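Local coordinates for protein ethylbenzene dehydrogenase alpha-subunit (PDB 2IVF) that serves as the alpha-subunit of an enzyme of the molybdopterin oxidoreductase family and holds a molybdenum atom and an iron/sulfur cluster, at residues A[110-115]-A[121-126]; A[332-337]-A[341-346]; A[387-390]-A[394-397]. All coordinates share one frame; numbering follows the deposited sequence.

Interaction 1 (A[110-115]-A[121-126])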
loop_
_atom_site.group_PDB
_atom_site.type_symbol
_atom_site.label_atom_id
_atom_site.label_comp_id
_atom_site.label_asym_id
_atom_site.label_seq_id
_atom_site.Cartn_x
_atom_site.Cartn_y
_atom_site.Cartn_z
ATOM N N ALA A 110 -7.338 -17.167 -3.312
ATOM C CA ALA A 110 -7.592 -17.597 -1.922
ATOM C C ALA A 110 -7.553 -19.145 -1.832
ATOM O O ALA A 110 -8.514 -19.817 -1.422
ATOM C CB ALA A 110 -8.972 -17.009 -1.422
ATOM N N GLN A 111 -6.417 -19.691 -2.245
ATOM C CA GLN A 111 -6.172 -21.125 -2.289
ATOM C C GLN A 111 -4.822 -21.435 -1.617
ATOM O O GLN A 111 -4.062 -22.274 -2.095
ATOM C CB GLN A 111 -6.172 -21.612 -3.757
ATOM C CG GLN A 111 -7.555 -21.533 -4.397
ATOM C CD GLN A 111 -7.623 -22.019 -5.806
ATOM O OE1 GLN A 111 -6.690 -21.919 -6.568
ATOM N NE2 GLN A 111 -8.760 -22.590 -6.155
ATOM N N THR A 112 -4.565 -20.788 -0.490
ATOM C CA THR A 112 -3.328 -21.026 0.274
ATOM C C THR A 112 -3.699 -21.542 1.654
ATOM O O THR A 112 -3.974 -20.772 2.566
ATOM C CB THR A 112 -2.478 -19.781 0.353
ATOM O OG1 THR A 112 -2.323 -19.250 -0.954
ATOM C CG2 THR A 112 -1.114 -20.079 0.997
ATOM N N PRO A 113 -3.759 -22.864 1.800
ATOM C CA PRO A 113 -4.155 -23.465 3.078
ATOM C C PRO A 113 -3.193 -23.228 4.247
ATOM O O PRO A 113 -2.078 -22.813 4.032
ATOM C CB PRO A 113 -4.233 -24.958 2.751
ATOM C CG PRO A 113 -4.465 -25.006 1.278
ATOM C CD PRO A 113 -3.537 -23.904 0.784
ATOM N N ALA A 114 -3.662 -23.492 5.462
ATOM C CA ALA A 114 -2.792 -23.488 6.632
ATOM C C ALA A 114 -1.760 -24.641 6.552
ATOM O O ALA A 114 -1.978 -25.659 5.871
ATOM C CB ALA A 114 -3.679 -23.635 7.907
ATOM N N CYS A 115 -0.686 -24.504 7.332
ATOM C CA CYS A 115 0.322 -25.542 7.473
ATOM C C CYS A 115 -0.245 -26.817 8.047
ATOM O O CYS A 115 0.173 -27.905 7.627
ATOM C CB CYS A 115 1.498 -25.020 8.311
ATOM S SG CYS A 115 1.119 -24.579 9.979
ATOM N N ASP A 121 -5.171 -20.263 7.936
ATOM C CA ASP A 121 -4.696 -20.255 6.559
ATOM C C ASP A 121 -4.220 -18.867 6.151
ATOM O O ASP A 121 -4.215 -17.913 6.959
ATOM C CB ASP A 121 -5.744 -20.860 5.587
ATOM C CG ASP A 121 -7.044 -20.028 5.470
ATOM O OD1 ASP A 121 -6.994 -18.794 5.624
ATOM O OD2 ASP A 121 -8.153 -20.624 5.248
ATOM N N TYR A 122 -3.695 -18.791 4.928
ATOM C CA TYR A 122 -3.100 -17.548 4.450
ATOM C C TYR A 122 -4.133 -16.746 3.604
ATOM O O TYR A 122 -3.785 -15.691 3.056
ATOM C CB TYR A 122 -1.866 -17.804 3.605
ATOM C CG TYR A 122 -0.606 -18.145 4.352
ATOM C CD1 TYR A 122 -0.427 -19.402 4.878
ATOM C CD2 TYR A 122 0.440 -17.214 4.478
ATOM C CE1 TYR A 122 0.748 -19.740 5.555
ATOM C CE2 TYR A 122 1.634 -17.547 5.169
ATOM C CZ TYR A 122 1.777 -18.808 5.679
ATOM O OH TYR A 122 2.916 -19.185 6.344
ATOM N N ASN A 123 -5.365 -17.239 3.507
ATOM C CA ASN A 123 -6.326 -16.678 2.581
ATOM C C ASN A 123 -6.898 -15.349 3.055
ATOM O O ASN A 123 -7.070 -15.153 4.256
ATOM C CB ASN A 123 -7.443 -17.653 2.393
ATOM C CG ASN A 123 -6.991 -18.883 1.661
ATOM O OD1 ASN A 123 -6.199 -18.788 0.725
ATOM N ND2 ASN A 123 -7.491 -20.030 2.070
ATOM N N PRO A 124 -7.291 -14.468 2.126
ATOM C CA PRO A 124 -7.167 -14.572 0.683
ATOM C C PRO A 124 -5.892 -14.057 0.113
ATOM O O PRO A 124 -5.721 -14.135 -1.109
ATOM C CB PRO A 124 -8.301 -13.674 0.178
ATOM C CG PRO A 124 -8.437 -12.592 1.218
ATOM C CD PRO A 124 -8.044 -13.251 2.534
ATOM N N LEU A 125 -5.041 -13.494 0.965
ATOM C CA LEU A 125 -3.873 -12.753 0.510
ATOM C C LEU A 125 -4.314 -11.498 -0.239
ATOM O O LEU A 125 -5.485 -11.114 -0.184
ATOM C CB LEU A 125 -2.933 -13.630 -0.360
ATOM C CG LEU A 125 -2.234 -14.801 0.355
ATOM C CD1 LEU A 125 -1.621 -15.727 -0.705
ATOM C CD2 LEU A 125 -1.208 -14.298 1.429
ATOM N N GLY A 126 -3.359 -10.837 -0.904
ATOM C CA GLY A 126 -3.668 -9.694 -1.705
ATOM C C GLY A 126 -3.538 -8.359 -0.984
ATOM O O GLY A 126 -3.327 -8.275 0.237
HETATM O O HOH W 1 -4.791 -15.756 -3.190
#
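T112 and Y122 join two irregular backbones that run in opposite senses, with Y122 N giving a hydrogen bond of 3.1 Å to T112 O. Both segments belong to one long loop between strand 102-108 and helix 134-137, and the second is shaped by an Asx turn at D121 and by a cis peptide between N123 and P124. In the turn, D121 OD1 accepts N123 N at 3.1 Å, the N-H coming from above the carboxylate plane. That carboxylate also reaches the beta-subunit, making a salt bridge to R233 of that chain and accepting from W337 N there.

N123 illustrates how a side-chain amide can stand in for a backbone carbonyl. Its CG stands beside its own backbone N (chi1 -68°), and OD1 accepts T112 N at 2.9 Å in an almost straight bond (169°), using an in-plane lone pair. T112 uses its two branches differently. CG2, anti to the backbone N, presses on Y122 CB at 3.5 Å and meets the ring obliquely, whereas OG1 is hydrogen-bonded to the side chain of Q767 and has L125 CD1 packed against it at 3.6 Å. The Y122 ring itself is held edge-to-face by F267 and F670. Beyond L125, G126 touches the iron/sulfur cluster, so this loop forms part of the cluster pocket. At this same end, A110 CB rests on P124 CB at 3.8 Å, and one water accepts from A110 N at 2.9 Å while donating to P124 O at 2.8 Å.

Interaction 2 (A[332-337]-A[341-346])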
loop_
_atom_site.group_PDB
_atom_site.type_symbol
_atom_site.label_atom_id
_atom_site.label_comp_id
_atom_site.label_asym_id
_atom_site.label_seq_id
_atom_site.Cartn_x
_atom_site.Cartn_y
_atom_site.Cartn_z
ATOM N N PRO A 332 29.045 -15.588 29.134
ATOM C CA PRO A 332 30.004 -16.172 30.089
ATOM C C PRO A 332 31.480 -16.185 29.667
ATOM O O PRO A 332 32.292 -16.695 30.414
ATOM C CB PRO A 332 29.508 -17.614 30.214
ATOM C CG PRO A 332 28.985 -17.904 28.883
ATOM C CD PRO A 332 28.308 -16.646 28.403
ATOM N N LEU A 333 31.839 -15.658 28.499
ATOM C CA LEU A 333 33.240 -15.736 28.085
ATOM C C LEU A 333 34.018 -14.661 28.812
ATOM O O LEU A 333 33.498 -13.564 29.061
ATOM C CB LEU A 333 33.417 -15.592 26.580
ATOM C CG LEU A 333 32.851 -16.741 25.735
ATOM C CD1 LEU A 333 33.042 -16.467 24.258
ATOM C CD2 LEU A 333 33.497 -18.102 26.088
ATOM N N LEU A 334 35.259 -14.991 29.130
ATOM C CA LEU A 334 36.111 -14.119 29.919
ATOM C C LEU A 334 36.857 -13.097 29.077
ATOM O O LEU A 334 37.359 -13.391 27.981
ATOM C CB LEU A 334 37.097 -14.942 30.698
ATOM C CG LEU A 334 36.544 -15.879 31.770
ATOM C CD1 LEU A 334 37.735 -16.735 32.294
ATOM C CD2 LEU A 334 35.896 -15.088 32.911
ATOM N N VAL A 335 36.919 -11.895 29.636
ATOM C CA VAL A 335 37.517 -10.748 29.030
ATOM C C VAL A 335 38.563 -10.243 30.002
ATOM O O VAL A 335 38.377 -10.292 31.216
ATOM C CB VAL A 335 36.445 -9.664 28.720
ATOM C CG1 VAL A 335 37.092 -8.459 28.097
ATOM C CG2 VAL A 335 35.404 -10.217 27.791
ATOM N N ARG A 336 39.690 -9.823 29.449
ATOM C CA ARG A 336 40.823 -9.332 30.197
ATOM C C ARG A 336 40.523 -7.909 30.626
ATOM O O ARG A 336 40.062 -7.097 29.815
ATOM C CB ARG A 336 42.073 -9.352 29.310
ATOM C CG ARG A 336 42.537 -10.749 28.892
ATOM C CD ARG A 336 43.758 -10.726 27.985
ATOM N NE ARG A 336 44.853 -9.937 28.530
ATOM C CZ ARG A 336 46.102 -9.940 28.057
ATOM N NH1 ARG A 336 46.453 -10.702 27.035
ATOM N NH2 ARG A 336 47.000 -9.157 28.607
ATOM N N MET A 337 40.758 -7.604 31.894
ATOM C CA MET A 337 40.516 -6.252 32.409
ATOM C C MET A 337 41.627 -5.267 32.046
ATOM O O MET A 337 41.451 -4.056 32.197
ATOM C CB MET A 337 40.300 -6.279 33.919
ATOM C CG MET A 337 38.995 -6.946 34.331
ATOM S SD MET A 337 37.591 -6.015 33.766
ATOM C CE MET A 337 37.242 -6.737 32.154
ATOM N N LYS A 341 40.058 -7.365 25.845
ATOM C CA LYS A 341 39.888 -8.352 24.797
ATOM C C LYS A 341 39.622 -9.708 25.420
ATOM O O LYS A 341 40.066 -9.989 26.544
ATOM C CB LYS A 341 41.135 -8.336 23.880
ATOM C CG LYS A 341 40.974 -7.280 22.746
ATOM C CD LYS A 341 42.267 -6.712 22.272
ATOM C CE LYS A 341 42.063 -5.457 21.406
ATOM N NZ LYS A 341 41.038 -5.596 20.326
ATOM N N PHE A 342 38.870 -10.540 24.713
ATOM C CA PHE A 342 38.601 -11.888 25.204
ATOM C C PHE A 342 39.920 -12.563 25.615
ATOM O O PHE A 342 40.951 -12.451 24.915
ATOM C CB PHE A 342 37.892 -12.748 24.160
ATOM C CG PHE A 342 36.456 -12.363 23.901
ATOM C CD1 PHE A 342 35.453 -12.683 24.807
ATOM C CD2 PHE A 342 36.108 -11.711 22.721
ATOM C CE1 PHE A 342 34.123 -12.338 24.561
ATOM C CE2 PHE A 342 34.813 -11.366 22.452
ATOM C CZ PHE A 342 33.789 -11.681 23.381
ATOM N N LEU A 343 39.882 -13.238 26.763
ATOM C CA LEU A 343 40.995 -14.072 27.192
ATOM C C LEU A 343 41.142 -15.218 26.205
ATOM O O LEU A 343 40.164 -15.943 25.968
ATOM C CB LEU A 343 40.728 -14.634 28.581
ATOM C CG LEU A 343 41.817 -15.529 29.161
ATOM C CD1 LEU A 343 43.105 -14.743 29.244
ATOM C CD2 LEU A 343 41.364 -16.063 30.523
ATOM N N SER A 344 42.339 -15.360 25.627
ATOM C CA SER A 344 42.605 -16.394 24.638
ATOM C C SER A 344 43.630 -17.398 25.131
ATOM O O SER A 344 44.395 -17.137 26.080
ATOM C CB SER A 344 43.077 -15.798 23.315
ATOM O OG SER A 344 44.471 -15.542 23.312
ATOM N N ALA A 345 43.626 -18.565 24.495
ATOM C CA ALA A 345 44.541 -19.632 24.851
ATOM C C ALA A 345 45.956 -19.193 24.515
ATOM O O ALA A 345 46.896 -19.602 25.176
ATOM C CB ALA A 345 44.176 -20.900 24.127
ATOM N N GLU A 346 46.091 -18.341 23.490
ATOM C CA GLU A 346 47.377 -17.722 23.151
ATOM C C GLU A 346 47.936 -16.988 24.363
ATOM O O GLU A 346 49.086 -17.147 24.709
ATOM C CB GLU A 346 47.244 -16.738 21.968
ATOM C CG GLU A 346 48.608 -16.397 21.362
ATOM C CD GLU A 346 48.605 -15.337 20.259
ATOM O OE1 GLU A 346 47.561 -14.835 19.857
ATOM O OE2 GLU A 346 49.710 -14.988 19.789
HETATM O O HOH W 2 37.792 -15.911 27.061
#
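V335 has CG1 anti to its backbone N (chi1 179°), which places CG2 beside that N and against F342. The valine lies at a slant to the phenylalanine, with V335 CG2 3.9 Å from F342 CD1. Next along the ring, F342 CE1 lies 3.9 Å from L333 CB, again obliquely. L343 CG is anti to the backbone N (chi1 -180°), a position from which its two methyls divide between neighbours. L343 CD2 runs alongside L334 CD1 at 4.1 Å, the two leucines pointing the same way, while L343 CD1 packs on the aliphatic R336 CG at 4.0 Å.

Underneath is a tight chain reversal closed by a single beta bridge between V335 and F342. It lies on strand 334-336, an outer strand of a three-stranded antiparallel sheet, and leads directly into helix 345-349, for which S344 is the N-cap residue. Two backbone bonds close the bridge: L343 N to L334 O at 2.8 Å, and a nearly straight one from R336 N to K341 O at 2.9 Å.

The charged ends turn to other partners, R336 to D338 in a salt bridge and K341 to D819 and the carbonyl of D817. Y815 meets the F342 ring edge-to-face, and L334 O also receives F342 CA in a CA-H...O contact of 3.4 Å.

Interaction 3 (A[387-390]-A[394-397])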
loop_
_atom_site.group_PDB
_atom_site.type_symbol
_atom_site.label_atom_id
_atom_site.label_comp_id
_atom_site.label_asym_id
_atom_site.label_seq_id
_atom_site.Cartn_x
_atom_site.Cartn_y
_atom_site.Cartn_z
ATOM N N SER A 387 40.680 -14.171 38.366
ATOM C CA SER A 387 42.033 -13.956 37.886
ATOM C C SER A 387 42.487 -15.114 37.009
ATOM O O SER A 387 42.005 -16.234 37.144
ATOM C CB SER A 387 42.998 -13.752 39.053
ATOM O OG SER A 387 42.487 -14.296 40.249
ATOM N N ALA A 388 43.402 -14.808 36.093
ATOM C CA ALA A 388 44.051 -15.802 35.249
ATOM C C ALA A 388 45.546 -15.487 35.174
ATOM O O ALA A 388 45.922 -14.322 35.068
ATOM C CB ALA A 388 43.434 -15.784 33.867
ATOM N N ARG A 389 46.389 -16.518 35.253
ATOM C CA ARG A 389 47.819 -16.378 34.983
ATOM C C ARG A 389 48.083 -16.540 33.502
ATOM O O ARG A 389 47.735 -17.558 32.915
ATOM C CB ARG A 389 48.644 -17.432 35.732
ATOM C CG ARG A 389 49.116 -16.979 37.074
ATOM C CD ARG A 389 49.739 -18.117 37.903
ATOM N NE ARG A 389 49.688 -17.795 39.330
ATOM C CZ ARG A 389 50.012 -18.627 40.326
ATOM N NH1 ARG A 389 50.419 -19.868 40.067
ATOM N NH2 ARG A 389 49.940 -18.211 41.596
ATOM N N LEU A 390 48.737 -15.557 32.904
ATOM C CA LEU A 390 49.085 -15.637 31.500
ATOM C C LEU A 390 50.355 -16.475 31.276
ATOM O O LEU A 390 51.014 -16.914 32.231
ATOM C CB LEU A 390 49.225 -14.224 30.923
ATOM C CG LEU A 390 47.965 -13.365 31.095
ATOM C CD1 LEU A 390 48.084 -12.051 30.351
ATOM C CD2 LEU A 390 46.711 -14.115 30.616
ATOM N N LYS A 394 52.364 -13.590 34.459
ATOM C CA LYS A 394 51.627 -12.445 35.013
ATOM C C LYS A 394 50.180 -12.819 35.255
ATOM O O LYS A 394 49.560 -13.480 34.430
ATOM C CB LYS A 394 51.676 -11.263 34.035
ATOM C CG LYS A 394 51.506 -9.875 34.672
ATOM C CD LYS A 394 52.549 -8.850 34.112
ATOM C CE LYS A 394 52.193 -8.347 32.688
ATOM N NZ LYS A 394 53.076 -7.200 32.230
ATOM N N THR A 395 49.642 -12.388 36.388
ATOM C CA THR A 395 48.231 -12.610 36.705
ATOM C C THR A 395 47.437 -11.330 36.457
ATOM O O THR A 395 47.871 -10.239 36.828
ATOM C CB THR A 395 48.046 -13.066 38.181
ATOM O OG1 THR A 395 48.812 -14.247 38.399
ATOM C CG2 THR A 395 46.567 -13.369 38.506
ATOM N N ILE A 396 46.279 -11.472 35.827
ATOM C CA ILE A 396 45.413 -10.340 35.573
ATOM C C ILE A 396 44.016 -10.677 36.037
ATOM O O ILE A 396 43.677 -11.846 36.219
ATOM C CB ILE A 396 45.379 -9.969 34.082
ATOM C CG1 ILE A 396 45.010 -11.200 33.227
ATOM C CG2 ILE A 396 46.741 -9.380 33.677
ATOM C CD1 ILE A 396 44.801 -10.906 31.776
ATOM N N GLN A 397 43.224 -9.630 36.239
ATOM C CA GLN A 397 41.816 -9.761 36.516
ATOM C C GLN A 397 41.113 -10.033 35.187
ATOM O O GLN A 397 41.445 -9.415 34.171
ATOM C CB GLN A 397 41.240 -8.453 37.084
ATOM C CG GLN A 397 41.373 -8.220 38.597
ATOM C CD GLN A 397 40.317 -7.218 39.081
ATOM O OE1 GLN A 397 39.198 -7.163 38.539
ATOM N NE2 GLN A 397 40.660 -6.430 40.080
#
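R389 and T395 cross obliquely on one side of the paired strands, while L390 and I396 meet at about a right angle on the side of A388. The arginine chain is extended from CG to NE and passes T395 so closely that its CG is 3.1 Å from T395 OG1. The same hydroxyl oxygen lies in the plane of the guanidinium, at its edge, but NE stays too far away for a bond, so the hydroxyl meets mainly the aliphatic shaft. The threonine's other branch, CG2, stands anti to the backbone N and turns the opposite way along the strand, where it packs on S387 CB at 3.6 Å.

The strands form a beta hairpin, 385-389 and 395-400 with a short connection after L390, and their side chains alternate between its two faces. The short strand segments 387-389 and 395-397 run antiparallel, their directions 154° apart. S387 with Q397 and R389 with T395 are non-hydrogen-bonded pairs; between them A388 and I396 form a hydrogen-bonded pair. A388 N donates to I396 O at 3.0 Å, and I396 N returns the bond to A388 O at the same length, 3.0 Å. Nearer the turn, L390 N donates to K394 O at 2.7 Å in an almost straight bond (173°).

On the face of A388 and I396 the contact is apolar. I396 carries CG1 between its backbone N and carbonyl carbon (chi1 54°), and from there the extended branch reaches across to the leucine. L343 and R336 of the neighbouring bridge contact also lie against L390. The end of the isoleucine fits at the fork of L390, with I396 CD1 3.8 Å from L390 CD1 and 3.9 Å from L390 CD2.

In the fold
Interactions 2 and 3 belong to the same small antiparallel sheet, in which strand 395-400 lies between 334-336 and 385-389, and their centres are about 11 Å apart. They touch through M337 N, probably hydrogen-bonded to Q397 O at 3.0 Å, and through R336, which also packs on I396. Interaction 2 is buried and chiefly apolar around its bridge; interaction 3 is a surface hairpin with mostly exposed residues. Interaction 1, centred about 51 Å from the centre of interaction 2 and 61 Å from that of interaction 3, is also buried, yet it depends on amide and carboxylate groups, faces the beta-subunit and lies by the iron/sulfur cluster.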